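Local coordinates for protein benzoate transport porin BenP (Acinetobacter baumannii AB307-0294, PDB 5DL8) that probably forms a pore in the outer membrane that, as in other OprD-family channels, lets small solutes such as benzoate across, at residues D96-P100 and S145-L149; Y230-E234 and S246-Y250; I193-S197 and E223-N227. The contacts are given in a common frame with arbitrary orientation. Residues are numbered along the deposited sequence.

Contact 1 (D96-P100 and S145-L149)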
# COMPACT_ATOMS: atom_id res chain seq x y z
N ASP A 96 10.33 -11.63 -10.14
CA ASP A 96 10.77 -10.71 -9.08
C ASP A 96 9.69 -9.98 -8.29
O ASP A 96 9.99 -9.36 -7.27
CB ASP A 96 11.88 -9.71 -9.67
CG ASP A 96 11.34 -8.72 -10.69
OD1 ASP A 96 10.10 -8.70 -11.04
OD2 ASP A 96 12.20 -7.89 -11.08
N THR A 97 8.48 -9.96 -8.80
CA THR A 97 7.38 -9.16 -8.22
C THR A 97 7.48 -7.70 -8.39
O THR A 97 6.69 -6.95 -7.69
CB THR A 97 7.03 -9.43 -6.67
OG1 THR A 97 7.94 -8.66 -5.90
CG2 THR A 97 7.13 -10.98 -6.25
N VAL A 98 8.38 -7.27 -9.32
CA VAL A 98 8.62 -5.86 -9.61
C VAL A 98 8.15 -5.52 -10.98
O VAL A 98 7.49 -4.47 -11.21
CB VAL A 98 10.14 -5.47 -9.51
CG1 VAL A 98 10.29 -3.96 -9.67
CG2 VAL A 98 10.65 -5.86 -8.12
N LEU A 99 8.58 -6.38 -11.91
CA LEU A 99 8.30 -6.21 -13.32
C LEU A 99 7.50 -7.40 -13.74
O LEU A 99 7.55 -8.42 -13.09
CB LEU A 99 9.60 -6.14 -14.23
CG LEU A 99 10.77 -5.26 -13.73
CD1 LEU A 99 12.09 -5.53 -14.56
CD2 LEU A 99 10.47 -3.76 -13.67
N PRO A 100 6.78 -7.30 -14.85
CA PRO A 100 6.03 -8.49 -15.26
C PRO A 100 6.98 -9.66 -15.49
O PRO A 100 8.23 -9.42 -15.78
CB PRO A 100 5.44 -8.08 -16.63
CG PRO A 100 5.44 -6.59 -16.63
CD PRO A 100 6.56 -6.16 -15.74
N SER A 145 6.06 0.46 -3.50
CA SER A 145 7.21 -0.22 -2.81
C SER A 145 8.34 -0.74 -3.84
O SER A 145 9.57 -1.10 -3.47
CB SER A 145 6.64 -1.42 -1.97
OG SER A 145 6.08 -2.44 -2.83
N ARG A 146 7.97 -0.75 -5.11
CA ARG A 146 8.88 -1.41 -6.07
C ARG A 146 9.25 -0.45 -7.23
O ARG A 146 9.92 0.54 -6.96
CB ARG A 146 8.26 -2.74 -6.52
CG ARG A 146 8.00 -3.80 -5.45
CD ARG A 146 9.21 -4.09 -4.66
NE ARG A 146 9.14 -5.39 -3.98
CZ ARG A 146 8.39 -5.70 -2.89
NH1 ARG A 146 7.54 -4.83 -2.30
NH2 ARG A 146 8.45 -6.95 -2.44
N GLN A 147 8.74 -0.70 -8.45
CA GLN A 147 9.01 0.15 -9.55
C GLN A 147 7.77 0.93 -9.95
O GLN A 147 7.46 1.96 -9.29
CB GLN A 147 9.67 -0.64 -10.70
CG GLN A 147 10.03 0.12 -11.95
CD GLN A 147 10.72 1.45 -11.69
OE1 GLN A 147 10.05 2.44 -11.36
NE2 GLN A 147 12.04 1.52 -11.92
N LEU A 148 7.00 0.49 -10.93
CA LEU A 148 5.72 1.24 -11.26
C LEU A 148 4.63 1.00 -10.13
O LEU A 148 4.80 0.10 -9.27
CB LEU A 148 5.26 0.96 -12.68
CG LEU A 148 6.32 1.16 -13.79
CD1 LEU A 148 5.70 1.02 -15.18
CD2 LEU A 148 6.94 2.56 -13.59
N LEU A 149 3.59 1.84 -10.12
CA LEU A 149 2.58 1.93 -9.02
C LEU A 149 1.23 1.29 -9.43
O LEU A 149 0.71 1.38 -10.59
CB LEU A 149 2.30 3.37 -8.76
CG LEU A 149 3.18 4.24 -7.86
CD1 LEU A 149 4.63 3.93 -7.92
CD2 LEU A 149 2.94 5.73 -8.03
O HOH W 1 6.79 -2.49 -9.53
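Two irregular segments, 96-100 and 145-149, come closest at Val98 and Arg146, whose CA atoms lie 5.7 Å apart, and no direct hydrogen bond crosses between them. Asp96 shapes the first loop: its OD1 accepts from Val98 N at 2.8 Å and Leu99 N at 2.9 Å, the first bond closing an Asx turn. A water bridges the backbones, accepting from Gln147 N at 2.9 Å and donating to Val98 O at 2.7 Å, with more acceptors nearby than its two protons can serve. Around this bridge the packing is apolar. Val98 CG1 rests against Gln147 CB at 3.5 Å and Arg146 CB at 3.9 Å, and Leu99 CD2 reaches Gln147 CG at 4.3 Å. Arg146 folds back so that NH1 donates to Ser145 OG at 2.9 Å, while NH2 lies 3.9 Å from Thr97 OG1. That guanidinium also lies close to those of Arg178 and Arg398, a cluster of positive charge reminiscent of the basic ladder of OprD-family channels. The joined loops rest on the barrel wall: Gln147 NE2 bonds Ser51 of strand 47-65, Leu148 packs on strand 72-87, and Leu99 on Tyr112 of strand 107-123.

Contact 2 (Y230-E234 and S246-Y250)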
# COMPACT_ATOMS: atom_id res chain seq x y z
N TYR A 230 -13.41 -3.69 8.56
CA TYR A 230 -12.34 -3.05 9.25
C TYR A 230 -12.87 -1.91 10.13
O TYR A 230 -13.65 -1.07 9.69
CB TYR A 230 -11.38 -2.46 8.15
CG TYR A 230 -10.38 -1.44 8.72
CD1 TYR A 230 -9.31 -1.89 9.42
CD2 TYR A 230 -10.53 -0.10 8.58
CE1 TYR A 230 -8.36 -1.05 9.98
CE2 TYR A 230 -9.60 0.83 9.14
CZ TYR A 230 -8.45 0.30 9.78
OH TYR A 230 -7.44 1.00 10.38
N VAL A 231 -12.41 -1.88 11.37
CA VAL A 231 -12.58 -0.73 12.28
C VAL A 231 -11.21 -0.30 12.74
O VAL A 231 -10.38 -1.10 13.32
CB VAL A 231 -13.44 -1.03 13.53
CG1 VAL A 231 -13.71 0.25 14.33
CG2 VAL A 231 -14.80 -1.46 13.14
N GLY A 232 -10.97 0.97 12.53
CA GLY A 232 -9.65 1.57 12.95
C GLY A 232 -9.99 2.72 13.91
O GLY A 232 -10.87 3.46 13.60
N LEU A 233 -9.40 2.80 15.09
CA LEU A 233 -9.45 4.02 15.97
C LEU A 233 -8.05 4.54 16.27
O LEU A 233 -7.12 3.77 16.61
CB LEU A 233 -10.07 3.72 17.30
CG LEU A 233 -11.55 3.26 17.19
CD1 LEU A 233 -11.96 2.65 18.54
CD2 LEU A 233 -12.59 4.29 16.85
N GLU A 234 -7.88 5.85 16.12
CA GLU A 234 -6.57 6.47 16.31
C GLU A 234 -6.65 7.62 17.26
O GLU A 234 -7.42 8.59 17.09
CB GLU A 234 -5.98 6.87 14.93
CG GLU A 234 -4.59 7.53 15.04
CD GLU A 234 -3.96 7.95 13.70
OE1 GLU A 234 -4.45 7.59 12.62
OE2 GLU A 234 -2.86 8.59 13.72
N SER A 246 -1.74 6.36 19.45
CA SER A 246 -2.34 5.04 19.76
C SER A 246 -3.34 4.64 18.70
O SER A 246 -4.37 5.36 18.48
CB SER A 246 -3.15 5.11 21.04
OG SER A 246 -2.25 5.68 21.98
N LYS A 247 -3.08 3.47 18.16
CA LYS A 247 -3.96 2.94 17.21
C LYS A 247 -4.49 1.57 17.59
O LYS A 247 -3.71 0.74 18.02
CB LYS A 247 -3.23 2.74 15.92
CG LYS A 247 -2.96 3.99 15.23
CD LYS A 247 -2.33 3.69 13.85
CE LYS A 247 -1.45 4.83 13.32
NZ LYS A 247 -0.99 4.53 11.93
N PHE A 248 -5.81 1.35 17.35
CA PHE A 248 -6.40 0.03 17.47
C PHE A 248 -6.99 -0.31 16.19
O PHE A 248 -7.79 0.45 15.73
CB PHE A 248 -7.49 0.04 18.53
CG PHE A 248 -8.31 -1.24 18.62
CD1 PHE A 248 -7.84 -2.34 19.32
CD2 PHE A 248 -9.63 -1.28 18.11
CE1 PHE A 248 -8.65 -3.53 19.40
CE2 PHE A 248 -10.46 -2.46 18.22
CZ PHE A 248 -9.98 -3.58 18.88
N LYS A 249 -6.67 -1.48 15.68
CA LYS A 249 -7.17 -1.91 14.43
C LYS A 249 -7.84 -3.30 14.50
O LYS A 249 -7.26 -4.24 15.04
CB LYS A 249 -6.02 -1.95 13.41
CG LYS A 249 -5.43 -0.53 13.29
CD LYS A 249 -4.17 -0.43 12.50
CE LYS A 249 -3.85 0.93 11.99
NZ LYS A 249 -4.56 1.23 10.77
N TYR A 250 -9.02 -3.43 13.88
CA TYR A 250 -9.75 -4.73 13.83
C TYR A 250 -10.17 -5.03 12.42
O TYR A 250 -10.85 -4.24 11.75
CB TYR A 250 -10.95 -4.76 14.76
CG TYR A 250 -11.81 -6.04 14.63
CD1 TYR A 250 -11.46 -7.18 15.28
CD2 TYR A 250 -12.97 -6.07 13.88
CE1 TYR A 250 -12.24 -8.35 15.18
CE2 TYR A 250 -13.76 -7.16 13.82
CZ TYR A 250 -13.36 -8.33 14.45
OH TYR A 250 -14.09 -9.49 14.33
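Ser246 lies in the second strand (243-255) of a beta hairpin, its carbonyl O receiving a CA-H...O contact from Glu234 CA at 3.3 Å while its OG bonds Glu271 on strand 263-275. Lys247 forms a non-hydrogen-bonded pair with Glu234; the aliphatic stems touch, CG to CG, at 3.9 Å, and the Glu234 carboxylate is salt-bridged to Lys214. Phe248 pairs with Leu233 through two bonds, Phe248 N to Leu233 O at 2.8 Å and Leu233 N to Phe248 O at 2.9 Å. Lys249 lies across from Gly232, where Tyr230 OH fills the space a CB would need and accepts from Lys249 NZ at 2.9 Å; NZ also bonds Tyr304 O. Tyr250 repeats the two-bond pattern with Val231, Tyr250 N to Val231 O at 2.8 Å and Val231 N to Tyr250 O at 2.9 Å. The chemistry divides by face: Leu233 and Phe248 touch bound detergent, consistent with the membrane side, whereas Glu234, Lys247 and Lys249 bring charge to the other, presumably lumenal, face.

Contact 3 (I193-S197 and E223-N227)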
# COMPACT_ATOMS: atom_id res chain seq x y z
N ILE A 193 -5.00 -23.17 -7.26
CA ILE A 193 -6.22 -22.92 -7.99
C ILE A 193 -6.61 -21.44 -7.79
O ILE A 193 -6.78 -21.00 -6.60
CB ILE A 193 -7.35 -23.83 -7.52
CG1 ILE A 193 -7.05 -25.29 -7.90
CG2 ILE A 193 -8.69 -23.45 -8.22
CD1 ILE A 193 -8.04 -26.29 -7.16
N THR A 194 -6.79 -20.73 -8.94
CA THR A 194 -7.18 -19.33 -9.01
C THR A 194 -8.67 -19.11 -9.35
O THR A 194 -9.16 -19.72 -10.26
CB THR A 194 -6.28 -18.52 -9.99
OG1 THR A 194 -4.92 -18.54 -9.50
CG2 THR A 194 -6.65 -16.98 -10.00
N LYS A 195 -9.36 -18.25 -8.60
CA LYS A 195 -10.69 -17.75 -8.92
C LYS A 195 -10.69 -16.24 -8.98
O LYS A 195 -10.05 -15.57 -8.17
CB LYS A 195 -11.63 -18.17 -7.86
CG LYS A 195 -13.05 -18.40 -8.40
CD LYS A 195 -14.06 -18.08 -7.29
CE LYS A 195 -15.49 -18.54 -7.57
NZ LYS A 195 -16.23 -18.49 -6.21
N GLU A 196 -11.42 -15.70 -9.97
CA GLU A 196 -11.56 -14.25 -10.20
C GLU A 196 -12.85 -13.73 -9.64
O GLU A 196 -13.81 -14.48 -9.58
CB GLU A 196 -11.65 -13.97 -11.70
CG GLU A 196 -10.45 -14.47 -12.51
CD GLU A 196 -10.49 -14.09 -13.95
OE1 GLU A 196 -11.23 -14.75 -14.68
OE2 GLU A 196 -9.78 -13.15 -14.33
N SER A 197 -12.88 -12.44 -9.33
CA SER A 197 -14.07 -11.74 -8.92
C SER A 197 -14.57 -10.80 -10.00
O SER A 197 -13.76 -10.11 -10.67
CB SER A 197 -13.67 -10.88 -7.71
OG SER A 197 -14.71 -9.98 -7.23
N GLU A 223 -16.67 -9.64 -4.63
CA GLU A 223 -17.64 -10.67 -5.08
C GLU A 223 -17.03 -12.04 -5.35
O GLU A 223 -16.01 -12.10 -6.04
CB GLU A 223 -18.42 -10.22 -6.29
CG GLU A 223 -19.32 -9.01 -6.07
CD GLU A 223 -20.05 -8.58 -7.33
OE1 GLU A 223 -20.09 -9.35 -8.31
OE2 GLU A 223 -20.56 -7.44 -7.37
N ASP A 224 -17.61 -13.11 -4.77
CA ASP A 224 -17.26 -14.58 -4.99
C ASP A 224 -15.95 -14.99 -4.33
O ASP A 224 -15.52 -16.12 -4.43
CB ASP A 224 -17.11 -14.97 -6.50
CG ASP A 224 -18.07 -14.18 -7.47
OD1 ASP A 224 -19.26 -14.51 -7.28
OD2 ASP A 224 -17.61 -13.28 -8.38
N LEU A 225 -15.26 -14.03 -3.68
CA LEU A 225 -14.05 -14.35 -2.90
C LEU A 225 -14.33 -14.23 -1.35
O LEU A 225 -14.44 -15.25 -0.66
CB LEU A 225 -12.85 -13.49 -3.40
CG LEU A 225 -12.67 -13.42 -4.94
CD1 LEU A 225 -11.43 -12.61 -5.36
CD2 LEU A 225 -12.50 -14.84 -5.44
N TYR A 226 -14.48 -13.02 -0.83
CA TYR A 226 -14.64 -12.80 0.61
C TYR A 226 -15.14 -11.37 0.90
O TYR A 226 -15.05 -10.42 0.07
CB TYR A 226 -13.35 -13.16 1.39
CG TYR A 226 -12.08 -12.32 1.04
CD1 TYR A 226 -11.81 -11.12 1.69
CD2 TYR A 226 -11.12 -12.80 0.14
CE1 TYR A 226 -10.65 -10.34 1.36
CE2 TYR A 226 -9.99 -12.10 -0.18
CZ TYR A 226 -9.76 -10.87 0.39
OH TYR A 226 -8.60 -10.19 0.09
N ASN A 227 -15.70 -11.25 2.06
CA ASN A 227 -16.20 -9.98 2.62
C ASN A 227 -15.38 -9.53 3.78
O ASN A 227 -14.96 -10.32 4.60
CB ASN A 227 -17.67 -10.19 3.01
CG ASN A 227 -18.53 -10.49 1.78
OD1 ASN A 227 -18.29 -9.96 0.69
ND2 ASN A 227 -19.46 -11.42 1.92
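A tight turn can offer its carbonyls to a neighbouring segment, and here 193-197 takes up two of them. Its first contributor is Lys195, on a short strand that pairs with strand 187-190 as a hairpin separate from the barrel sheet. The CA-to-CB bond of Lys195 points toward the turn, and the extended chain carries NZ to Asp224 O, to which it donates at 3.0 Å; Thr259 OG1 is a second partner for NZ. The nearer carboxylate oxygen, Asp224 OD1, is 5.1 Å from Lys195 NZ, so the lysine is held by a main-chain carbonyl and not by the acid. Midway, Lys195 CD lies 4.0 Å from Leu225 CD2, which also sits 3.7 Å from Lys195 O. The CA-to-CB bond of Glu196 points away, and the residue adds little. At Ser197 the segment comes closest in backbone, its CA 5.4 Å from Glu223 CA. Ser197 OG donates to Glu223 O at 2.8 Å and is itself bonded to Gly199 N, while Ser197 CB packs on Leu225 CD1 at 3.7 Å. Glu223, whose carboxylate salt-bridges Arg171, and Asp224 have backbone angles close to those of the central residues of a type II turn, with Asp224 at positive phi; beyond them, Leu225 and Tyr226 both face Leu222 in a classic beta bulge. Two side-chain donors thus meet two successive main-chain acceptors around one leucine, so the contact depends on the shape of the turn and its carbonyls more than on its acidic side chains.

How the contacts relate
The three contacts sample a porin from a buried loop junction to partly exposed surfaces. Contact 1 is buried, joining two irregular loops that fold against the wall, and relies on apolar packing and a bridging water. Contact 2, partly buried, lies in the wall itself, where main-chain bonds repeat pair by pair; its centre is about 29 Å from that of contact 1, across the centre of the chain. Contact 3, also partly buried, joins an accessory hairpin to a turn through side-chain donors and turn carbonyls. Contacts 2 and 3 share strand 226-238: the turn of contact 3 leads into the strand that contact 2 pairs, although their centres are about 26 Å apart.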